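Local coordinates for solute-binding periplasmic protein of iron/siderophore ABC transporter (Yersinia pestis, PDB 6B2Y) that probably binds chelated iron or a related metal complex in the periplasm and delivers it to an ABC transporter for uptake into the cell, at residues D163-P168 and N332-P337; V218-R223 and G232-G237; D274-S279 and Q307-R312. One frame throughout, in Å; residues are numbered along the deposited sequence.

Interaction 1: D163-P168 and N332-P337; sequences DFRNSP and NYYNSP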
loop_
_atom_site.group_PDB
_atom_site.type_symbol
_atom_site.label_atom_id
_atom_site.label_comp_id
_atom_site.label_asym_id
_atom_site.label_seq_id
_atom_site.Cartn_x
_atom_site.Cartn_y
_atom_site.Cartn_z
ATOM N N ASP A 163 8.881 -7.098 -1.974
ATOM C CA ASP A 163 8.692 -6.207 -0.833
ATOM C C ASP A 163 8.253 -4.824 -1.301
ATOM O O ASP A 163 8.974 -4.162 -2.061
ATOM C CB ASP A 163 9.959 -6.061 0.009
ATOM C CG ASP A 163 9.763 -5.072 1.158
ATOM O OD1 ASP A 163 8.789 -5.236 1.918
ATOM O OD2 ASP A 163 10.566 -4.118 1.272
ATOM N N PHE A 164 7.087 -4.397 -0.809
ATOM C CA PHE A 164 6.589 -3.026 -0.897
ATOM C C PHE A 164 6.356 -2.427 0.477
ATOM O O PHE A 164 5.862 -1.294 0.577
ATOM C CB PHE A 164 5.268 -2.977 -1.683
ATOM C CG PHE A 164 5.357 -3.580 -3.045
ATOM C CD1 PHE A 164 6.037 -2.918 -4.063
ATOM C CD2 PHE A 164 4.775 -4.825 -3.305
ATOM C CE1 PHE A 164 6.115 -3.454 -5.327
ATOM C CE2 PHE A 164 4.853 -5.377 -4.563
ATOM C CZ PHE A 164 5.529 -4.697 -5.576
ATOM N N ARG A 165 6.694 -3.157 1.537
ATOM C CA ARG A 165 6.296 -2.819 2.895
ATOM C C ARG A 165 7.465 -2.399 3.769
ATOM O O ARG A 165 7.381 -1.391 4.474
ATOM C CB ARG A 165 5.588 -4.024 3.541
ATOM C CG ARG A 165 4.681 -3.631 4.730
ATOM C CD ARG A 165 4.284 -4.852 5.575
ATOM N NE ARG A 165 5.485 -5.582 5.960
ATOM C CZ ARG A 165 5.742 -6.838 5.619
ATOM N NH1 ARG A 165 4.848 -7.526 4.914
ATOM N NH2 ARG A 165 6.881 -7.406 6.003
ATOM N N ASN A 166 8.551 -3.174 3.770
ATOM C CA ASN A 166 9.664 -2.882 4.667
ATOM C C ASN A 166 10.400 -1.627 4.226
ATOM O O ASN A 166 10.562 -0.669 4.994
ATOM C CB ASN A 166 10.624 -4.070 4.715
ATOM C CG ASN A 166 9.986 -5.302 5.318
ATOM O OD1 ASN A 166 8.907 -5.228 5.891
ATOM N ND2 ASN A 166 10.665 -6.447 5.209
ATOM N N SER A 167 10.870 -1.619 2.984
ATOM C CA SER A 167 11.632 -0.496 2.449
ATOM C C SER A 167 11.130 -0.173 1.053
ATOM O O SER A 167 11.775 -0.515 0.053
ATOM C CB SER A 167 13.125 -0.834 2.440
ATOM O OG SER A 167 13.468 -1.474 3.671
ATOM N N PRO A 168 9.983 0.502 0.941
ATOM C CA PRO A 168 9.458 0.800 -0.401
ATOM C C PRO A 168 10.343 1.734 -1.208
ATOM O O PRO A 168 10.315 1.663 -2.441
ATOM C CB PRO A 168 8.074 1.418 -0.124
ATOM C CG PRO A 168 8.093 1.839 1.307
ATOM C CD PRO A 168 9.051 0.920 2.013
ATOM N N ASN A 332 -3.636 1.155 2.617
ATOM C CA ASN A 332 -3.055 0.097 1.798
ATOM C C ASN A 332 -1.904 0.573 0.929
ATOM O O ASN A 332 -1.188 -0.281 0.382
ATOM C CB ASN A 332 -4.140 -0.553 0.946
ATOM C CG ASN A 332 -5.076 -1.406 1.778
ATOM O OD1 ASN A 332 -4.637 -2.171 2.634
ATOM N ND2 ASN A 332 -6.379 -1.264 1.538
ATOM N N TYR A 333 -1.676 1.890 0.810
ATOM C CA TYR A 333 -0.434 2.352 0.200
ATOM C C TYR A 333 0.791 1.940 1.024
ATOM O O TYR A 333 1.931 2.101 0.550
ATOM C CB TYR A 333 -0.444 3.883 0.002
ATOM C CG TYR A 333 -1.446 4.380 -1.045
ATOM C CD1 TYR A 333 -1.569 3.766 -2.285
ATOM C CD2 TYR A 333 -2.257 5.483 -0.779
ATOM C CE1 TYR A 333 -2.493 4.236 -3.232
ATOM C CE2 TYR A 333 -3.171 5.948 -1.707
ATOM C CZ TYR A 333 -3.295 5.323 -2.921
ATOM O OH TYR A 333 -4.219 5.813 -3.831
ATOM N N TYR A 334 0.596 1.411 2.238
ATOM C CA TYR A 334 1.736 0.956 3.027
ATOM C C TYR A 334 2.327 -0.345 2.495
ATOM O O TYR A 334 3.395 -0.761 2.958
ATOM C CB TYR A 334 1.315 0.822 4.504
ATOM C CG TYR A 334 0.707 -0.510 4.890
ATOM C CD1 TYR A 334 1.215 -1.242 5.961
ATOM C CD2 TYR A 334 -0.363 -1.040 4.184
ATOM C CE1 TYR A 334 0.670 -2.467 6.306
ATOM C CE2 TYR A 334 -0.912 -2.251 4.526
ATOM C CZ TYR A 334 -0.396 -2.959 5.587
ATOM O OH TYR A 334 -0.949 -4.175 5.931
ATOM N N ASN A 335 1.673 -0.983 1.527
ATOM C CA ASN A 335 2.182 -2.225 0.937
ATOM C C ASN A 335 1.643 -2.359 -0.487
ATOM O O ASN A 335 0.939 -3.311 -0.831
ATOM C CB ASN A 335 1.789 -3.430 1.793
ATOM C CG ASN A 335 2.542 -4.676 1.402
ATOM O OD1 ASN A 335 3.541 -4.599 0.686
ATOM N ND2 ASN A 335 2.077 -5.833 1.870
ATOM N N SER A 336 1.972 -1.390 -1.351
ATOM C CA SER A 336 1.458 -1.425 -2.724
ATOM C C SER A 336 2.341 -0.591 -3.628
ATOM O O SER A 336 2.692 0.528 -3.246
ATOM C CB SER A 336 0.028 -0.881 -2.801
ATOM O OG SER A 336 -0.300 -0.574 -4.157
ATOM N N PRO A 337 2.661 -1.056 -4.838
ATOM C CA PRO A 337 3.429 -0.208 -5.766
ATOM C C PRO A 337 2.658 1.011 -6.263
ATOM O O PRO A 337 3.260 1.872 -6.934
ATOM C CB PRO A 337 3.773 -1.158 -6.916
ATOM C CG PRO A 337 2.675 -2.225 -6.849
ATOM C CD PRO A 337 2.376 -2.391 -5.396
HETATM O O HOH W 1 3.992 0.492 -0.296
HETATM O O HOH W 2 5.248 -6.613 0.321
#
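Phe164 and Pro337 meet where the two lobes of this periplasmic binding protein adjoin, the loop after strand 159-162 of one sheet lying against the loop after strand 326-330 of the other. Pro337 CD stands over the centre of the Phe164 ring, 3.7 Å from the centroid and 3° off its normal. This CH-pi contact suits proline, whose CD hydrogens the neighbouring nitrogen makes slightly acidic. Pro337 CB adds an apolar contact, 3.6 Å from Phe164 CE1. With CG anti to the carbonyl carbon (chi1 -55°), the phenylalanine also packs on Ala68 and on Met176 of helix 168-182.

Asn335 crosses Phe164 at about a right angle, its OD1 lying near the ring plane at the edge and 3.4 Å from Phe164 CB. Arg165 CB lies 3.6 Å from the same Asn335 OD1 and its CA-H points at Tyr334 O, while the guanidinium leaves for Leu137 O. Asp163 OD1 shapes this loop as an Asx turn, accepting from Arg165 N and Asn166 N.

One water accepts from Phe164 N at 3.1 Å and donates to Asn335 OD1 at 2.7 Å. Another lies 2.7 Å from Phe164 O, close to Tyr333 O as well, and accepts from Ser336 N. Between these two loops the link is thus a ring contact, aliphatic packing and water bridges, with no direct hydrogen bond.

Interaction 2: V218-R223 and G232-G237; sequences VFIELR and GTAGKG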
loop_
_atom_site.group_PDB
_atom_site.type_symbol
_atom_site.label_atom_id
_atom_site.label_comp_id
_atom_site.label_asym_id
_atom_site.label_seq_id
_atom_site.Cartn_x
_atom_site.Cartn_y
_atom_site.Cartn_z
ATOM N N VAL A 218 6.891 15.439 11.088
ATOM C CA VAL A 218 5.710 14.702 10.653
ATOM C C VAL A 218 5.540 13.487 11.547
ATOM O O VAL A 218 6.501 12.752 11.800
ATOM C CB VAL A 218 5.822 14.235 9.186
ATOM C CG1 VAL A 218 4.540 13.459 8.772
ATOM C CG2 VAL A 218 6.090 15.404 8.240
ATOM N N PHE A 219 4.308 13.246 11.985
ATOM C CA PHE A 219 3.953 11.982 12.615
ATOM C C PHE A 219 2.837 11.334 11.815
ATOM O O PHE A 219 1.816 11.980 11.544
ATOM C CB PHE A 219 3.494 12.154 14.064
ATOM C CG PHE A 219 3.135 10.851 14.724
ATOM C CD1 PHE A 219 4.122 9.927 15.033
ATOM C CD2 PHE A 219 1.811 10.524 14.984
ATOM C CE1 PHE A 219 3.804 8.710 15.618
ATOM C CE2 PHE A 219 1.492 9.305 15.574
ATOM C CZ PHE A 219 2.488 8.405 15.889
ATOM N N ILE A 220 3.029 10.069 11.430
ATOM C CA ILE A 220 1.978 9.297 10.767
ATOM C C ILE A 220 1.460 8.233 11.730
ATOM O O ILE A 220 2.220 7.392 12.222
ATOM C CB ILE A 220 2.456 8.670 9.444
ATOM C CG1 ILE A 220 1.273 7.969 8.754
ATOM C CG2 ILE A 220 3.596 7.695 9.660
ATOM C CD1 ILE A 220 1.181 8.228 7.284
ATOM N N GLU A 221 0.160 8.271 12.006
ATOM C CA GLU A 221 -0.481 7.256 12.828
ATOM C C GLU A 221 -1.134 6.255 11.885
ATOM O O GLU A 221 -2.166 6.548 11.278
ATOM C CB GLU A 221 -1.505 7.877 13.777
ATOM C CG GLU A 221 -1.973 6.890 14.815
ATOM C CD GLU A 221 -3.094 7.423 15.673
ATOM O OE1 GLU A 221 -3.666 6.624 16.436
ATOM O OE2 GLU A 221 -3.397 8.629 15.579
ATOM N N LEU A 222 -0.514 5.084 11.740
ATOM C CA LEU A 222 -1.063 4.053 10.867
ATOM C C LEU A 222 -2.283 3.386 11.504
ATOM O O LEU A 222 -2.281 3.046 12.688
ATOM C CB LEU A 222 0.002 3.007 10.554
ATOM C CG LEU A 222 1.210 3.562 9.804
ATOM C CD1 LEU A 222 2.339 2.514 9.743
ATOM C CD2 LEU A 222 0.794 3.989 8.396
ATOM N N ARG A 223 -3.309 3.163 10.686
ATOM C CA ARG A 223 -4.574 2.591 11.158
ATOM C C ARG A 223 -5.081 3.329 12.387
ATOM O O ARG A 223 -5.467 2.720 13.387
ATOM C CB ARG A 223 -4.440 1.096 11.406
ATOM C CG ARG A 223 -3.805 0.356 10.235
ATOM C CD ARG A 223 -3.520 -1.101 10.559
ATOM N NE ARG A 223 -2.659 -1.241 11.728
ATOM C CZ ARG A 223 -3.015 -1.897 12.830
ATOM N NH1 ARG A 223 -2.176 -1.986 13.855
ATOM N NH2 ARG A 223 -4.215 -2.467 12.902
ATOM N N GLY A 232 0.404 3.168 16.397
ATOM C CA GLY A 232 1.234 2.502 15.419
ATOM C C GLY A 232 1.746 3.512 14.414
ATOM O O GLY A 232 1.082 4.502 14.115
ATOM N N THR A 233 2.960 3.284 13.922
ATOM C CA THR A 233 3.584 4.260 13.047
ATOM C C THR A 233 4.654 3.550 12.226
ATOM O O THR A 233 4.833 2.331 12.327
ATOM C CB THR A 233 4.157 5.437 13.852
ATOM O OG1 THR A 233 4.551 6.481 12.959
ATOM C CG2 THR A 233 5.351 5.002 14.703
ATOM N N ALA A 234 5.340 4.324 11.392
ATOM C CA ALA A 234 6.449 3.862 10.567
ATOM C C ALA A 234 7.734 4.532 11.022
ATOM O O ALA A 234 7.756 5.743 11.287
ATOM C CB ALA A 234 6.209 4.177 9.087
ATOM N N GLY A 235 8.807 3.744 11.102
ATOM C CA GLY A 235 10.107 4.281 11.473
ATOM C C GLY A 235 11.079 4.333 10.309
ATOM O O GLY A 235 10.937 5.167 9.406
ATOM N N LYS A 236 12.069 3.438 10.307
ATOM C CA LYS A 236 13.073 3.406 9.237
ATOM C C LYS A 236 12.607 2.515 8.085
ATOM O O LYS A 236 13.140 1.428 7.830
ATOM C CB LYS A 236 14.413 2.924 9.779
ATOM C CG LYS A 236 14.910 3.681 11.000
ATOM C CD LYS A 236 15.785 2.750 11.847
ATOM C CE LYS A 236 16.831 3.530 12.613
ATOM N NZ LYS A 236 16.186 4.268 13.723
ATOM N N GLY A 237 11.603 3.012 7.362
ATOM C CA GLY A 237 11.024 2.295 6.250
ATOM C C GLY A 237 9.525 2.511 6.215
ATOM O O GLY A 237 9.011 3.446 6.825
HETATM O O HOH W 3 5.605 9.148 12.347
HETATM O O HOH W 4 -2.496 2.590 15.281
#
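Thr233 sits against Ile220 where the short strand 232-234 crosses the end of strand 217-221, a member of the second lobe's mixed sheet. The segment axes come within 5.6 Å at 128°, too skewed for a regular ladder, and strand 232-234 pairs instead with 260-262.

The tight part centres on the threonine. Its OG1, anti to the backbone N (chi1 -170°), donates to Ile220 O over 2.6 Å, in the carbonyl plane. A water that accepts from Ile220 N donates to the same OG1 at 2.9 Å, leaving the hydroxyl gripped by two bonds. Thr233 OG1 also lies 3.5 Å from Phe219 CE1, so a small branched residue carrying both a donor and a methyl fits beside ring and carbonyl. Nearby, Leu222 N donates to Gly232 O at 2.9 Å from above the carbonyl plane, a bent bond of 142°. Ile220 CG2 and Leu222 CD1 both approach Ala234 CB, and both aliphatic chains also rest on Met239 of helix 239-245.

The looser side lies at Gly232, the partly exposed glycine that follows the Cys230-Cys231 disulfide. There a second water donates to Leu222 O at 2.6 Å and accepts from Gly232 N. On the packed side, Leu222 CD1 presses 3.5 Å from Thr233 C and 3.9 Å from Ala234 N, a buried amide nitrogen with no hydrogen-bond partner in the model.

Interaction 3: D274-S279 and Q307-R312; sequences DIYIAS and QKILGR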
loop_
_atom_site.group_PDB
_atom_site.type_symbol
_atom_site.label_atom_id
_atom_site.label_comp_id
_atom_site.label_asym_id
_atom_site.label_seq_id
_atom_site.Cartn_x
_atom_site.Cartn_y
_atom_site.Cartn_z
ATOM N N ASP A 274 4.892 19.113 13.450
ATOM C CA ASP A 274 4.293 20.169 12.641
ATOM C C ASP A 274 3.060 19.671 11.894
ATOM O O ASP A 274 2.082 20.413 11.729
ATOM C CB ASP A 274 5.307 20.717 11.643
ATOM C CG ASP A 274 6.477 21.397 12.315
ATOM O OD1 ASP A 274 6.286 21.978 13.409
ATOM O OD2 ASP A 274 7.588 21.358 11.737
ATOM N N ILE A 275 3.094 18.418 11.434
ATOM C CA ILE A 275 2.080 17.851 10.550
ATOM C C ILE A 275 1.656 16.496 11.102
ATOM O O ILE A 275 2.494 15.717 11.565
ATOM C CB ILE A 275 2.625 17.718 9.111
ATOM C CG1 ILE A 275 2.848 19.100 8.500
ATOM C CG2 ILE A 275 1.703 16.873 8.234
ATOM C CD1 ILE A 275 3.521 19.073 7.154
ATOM N N TYR A 276 0.347 16.218 11.058
ATOM C CA TYR A 276 -0.219 14.958 11.528
ATOM C C TYR A 276 -0.911 14.262 10.366
ATOM O O TYR A 276 -1.687 14.887 9.636
ATOM C CB TYR A 276 -1.217 15.173 12.680
ATOM C CG TYR A 276 -2.015 13.923 13.008
ATOM C CD1 TYR A 276 -1.527 12.982 13.897
ATOM C CD2 TYR A 276 -3.247 13.690 12.418
ATOM C CE1 TYR A 276 -2.239 11.835 14.196
ATOM C CE2 TYR A 276 -3.973 12.534 12.706
ATOM C CZ TYR A 276 -3.468 11.621 13.602
ATOM O OH TYR A 276 -4.169 10.474 13.894
ATOM N N ILE A 277 -0.621 12.970 10.193
ATOM C CA ILE A 277 -1.230 12.146 9.155
ATOM C C ILE A 277 -1.817 10.911 9.815
ATOM O O ILE A 277 -1.144 10.259 10.621
ATOM C CB ILE A 277 -0.214 11.718 8.072
ATOM C CG1 ILE A 277 0.540 12.921 7.519
ATOM C CG2 ILE A 277 -0.927 11.002 6.926
ATOM C CD1 ILE A 277 1.514 12.548 6.400
ATOM N N ALA A 278 -3.053 10.572 9.449
ATOM C CA ALA A 278 -3.677 9.319 9.848
ATOM C C ALA A 278 -3.861 8.434 8.621
ATOM O O ALA A 278 -4.227 8.921 7.553
ATOM C CB ALA A 278 -5.045 9.568 10.512
ATOM N N SER A 279 -3.616 7.136 8.763
ATOM C CA SER A 279 -3.940 6.196 7.693
ATOM C C SER A 279 -5.147 5.362 8.090
ATOM O O SER A 279 -5.373 5.086 9.272
ATOM C CB SER A 279 -2.775 5.252 7.338
ATOM O OG SER A 279 -2.743 4.110 8.180
ATOM N N GLN A 307 -12.396 14.034 10.811
ATOM C CA GLN A 307 -12.804 14.895 11.925
ATOM C C GLN A 307 -13.029 14.089 13.196
ATOM O O GLN A 307 -12.622 14.511 14.287
ATOM C CB GLN A 307 -14.073 15.672 11.550
ATOM C CG GLN A 307 -13.870 16.728 10.477
ATOM C CD GLN A 307 -12.716 17.653 10.805
ATOM O OE1 GLN A 307 -12.478 17.973 11.971
ATOM N NE2 GLN A 307 -11.978 18.071 9.781
ATOM N N LYS A 308 -13.671 12.923 13.091
ATOM C CA LYS A 308 -13.884 12.125 14.295
ATOM C C LYS A 308 -12.567 11.582 14.834
ATOM O O LYS A 308 -12.345 11.566 16.053
ATOM C CB LYS A 308 -14.860 10.981 14.022
ATOM C CG LYS A 308 -14.804 9.878 15.078
ATOM C CD LYS A 308 -16.184 9.279 15.362
ATOM C CE LYS A 308 -17.005 9.123 14.092
ATOM N NZ LYS A 308 -18.277 8.372 14.345
ATOM N N ILE A 309 -11.679 11.134 13.940
ATOM C CA ILE A 309 -10.389 10.603 14.372
ATOM C C ILE A 309 -9.566 11.695 15.045
ATOM O O ILE A 309 -8.824 11.437 16.003
ATOM C CB ILE A 309 -9.651 9.974 13.174
ATOM C CG1 ILE A 309 -10.286 8.628 12.818
ATOM C CG2 ILE A 309 -8.159 9.789 13.465
ATOM C CD1 ILE A 309 -9.969 7.550 13.827
ATOM N N LEU A 310 -9.680 12.929 14.554
ATOM C CA LEU A 310 -8.939 14.046 15.128
ATOM C C LEU A 310 -9.505 14.496 16.468
ATOM O O LEU A 310 -8.855 15.286 17.160
ATOM C CB LEU A 310 -8.933 15.228 14.159
ATOM C CG LEU A 310 -8.259 15.062 12.797
ATOM C CD1 LEU A 310 -8.435 16.321 11.985
ATOM C CD2 LEU A 310 -6.799 14.740 12.979
ATOM N N GLY A 311 -10.696 14.030 16.840
ATOM C CA GLY A 311 -11.300 14.380 18.110
ATOM C C GLY A 311 -11.001 13.438 19.254
ATOM O O GLY A 311 -11.566 13.610 20.340
ATOM N N ARG A 312 -10.131 12.447 19.053
ATOM C CA ARG A 312 -9.781 11.522 20.121
ATOM C C ARG A 312 -8.941 12.222 21.185
ATOM O O ARG A 312 -8.267 13.221 20.926
ATOM C CB ARG A 312 -8.997 10.321 19.576
ATOM C CG ARG A 312 -9.810 9.325 18.766
ATOM C CD ARG A 312 -8.893 8.263 18.144
ATOM N NE ARG A 312 -7.975 8.859 17.178
ATOM C CZ ARG A 312 -6.690 8.521 17.050
ATOM N NH1 ARG A 312 -6.161 7.586 17.817
ATOM N NH2 ARG A 312 -5.932 9.133 16.152
#
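Tyr276 reaches from strand 275-280 to the last turn of helix 299-310, where Leu310 and Ile309 receive it. Its CG is anti to the backbone N (chi1 169°), and the tyrosine and leucine side chains slide past each other in opposite directions. Leu310 has CG anti to its own carbonyl carbon (chi1 -63°); its CD2 branch does the touching, 3.6 Å from Tyr276 CE2 and 3.7 Å from Tyr276 CD2. Ile309 meets the tyrosine crosswise instead. Its CG2 lies 4.1 Å from Tyr276 OH and 4.3 Å from Ala278 CB, the small alanine giving the branched side chain a place beside the strand.

Arg312 follows the helix and folds back over its end. Bent at chi3 (-64°), the chain turns NE back to Ile309 O, to which it donates at 3.0 Å on a lone pair. That bond covers a carbonyl of the final turn, where the helix dipole would make a positive group welcome. Arg312 NH2 comes within 3.2 Å of Tyr276 OH, which sits at the edge of the guanidinium, but the angle is too poor for a hydrogen bond. Both groups find a shared partner in Glu221 of the neighbouring strand, as a salt bridge from the arginine and a hydrogen bond from the hydroxyl. Since strand 275-280 lies parallel to its neighbour 326-330 with helix 299-310 in the connection between them, the packing is that of a beta-alpha-beta crossover.

In the fold
From the N terminus, the chain leaves the first lobe's sheet at 163-168, which opens interaction 1; the long helix 186-207 then carries it to the second lobe. There interaction 2 closes a short hairpin-like excursion of eight residues, and interaction 3 follows in series, closing 27 more that end in the first turns of helix 299-310. Only at 332-337 is interaction 1 completed, so its span encloses both of the others. Strands 217-221 and 275-280 are neighbours in one sheet, and Ile220 of interaction 2 packs there on Ile277 of segment 274-279. Interaction 1, about 22 Å from interaction 3 between centres, ties this lobe to the first.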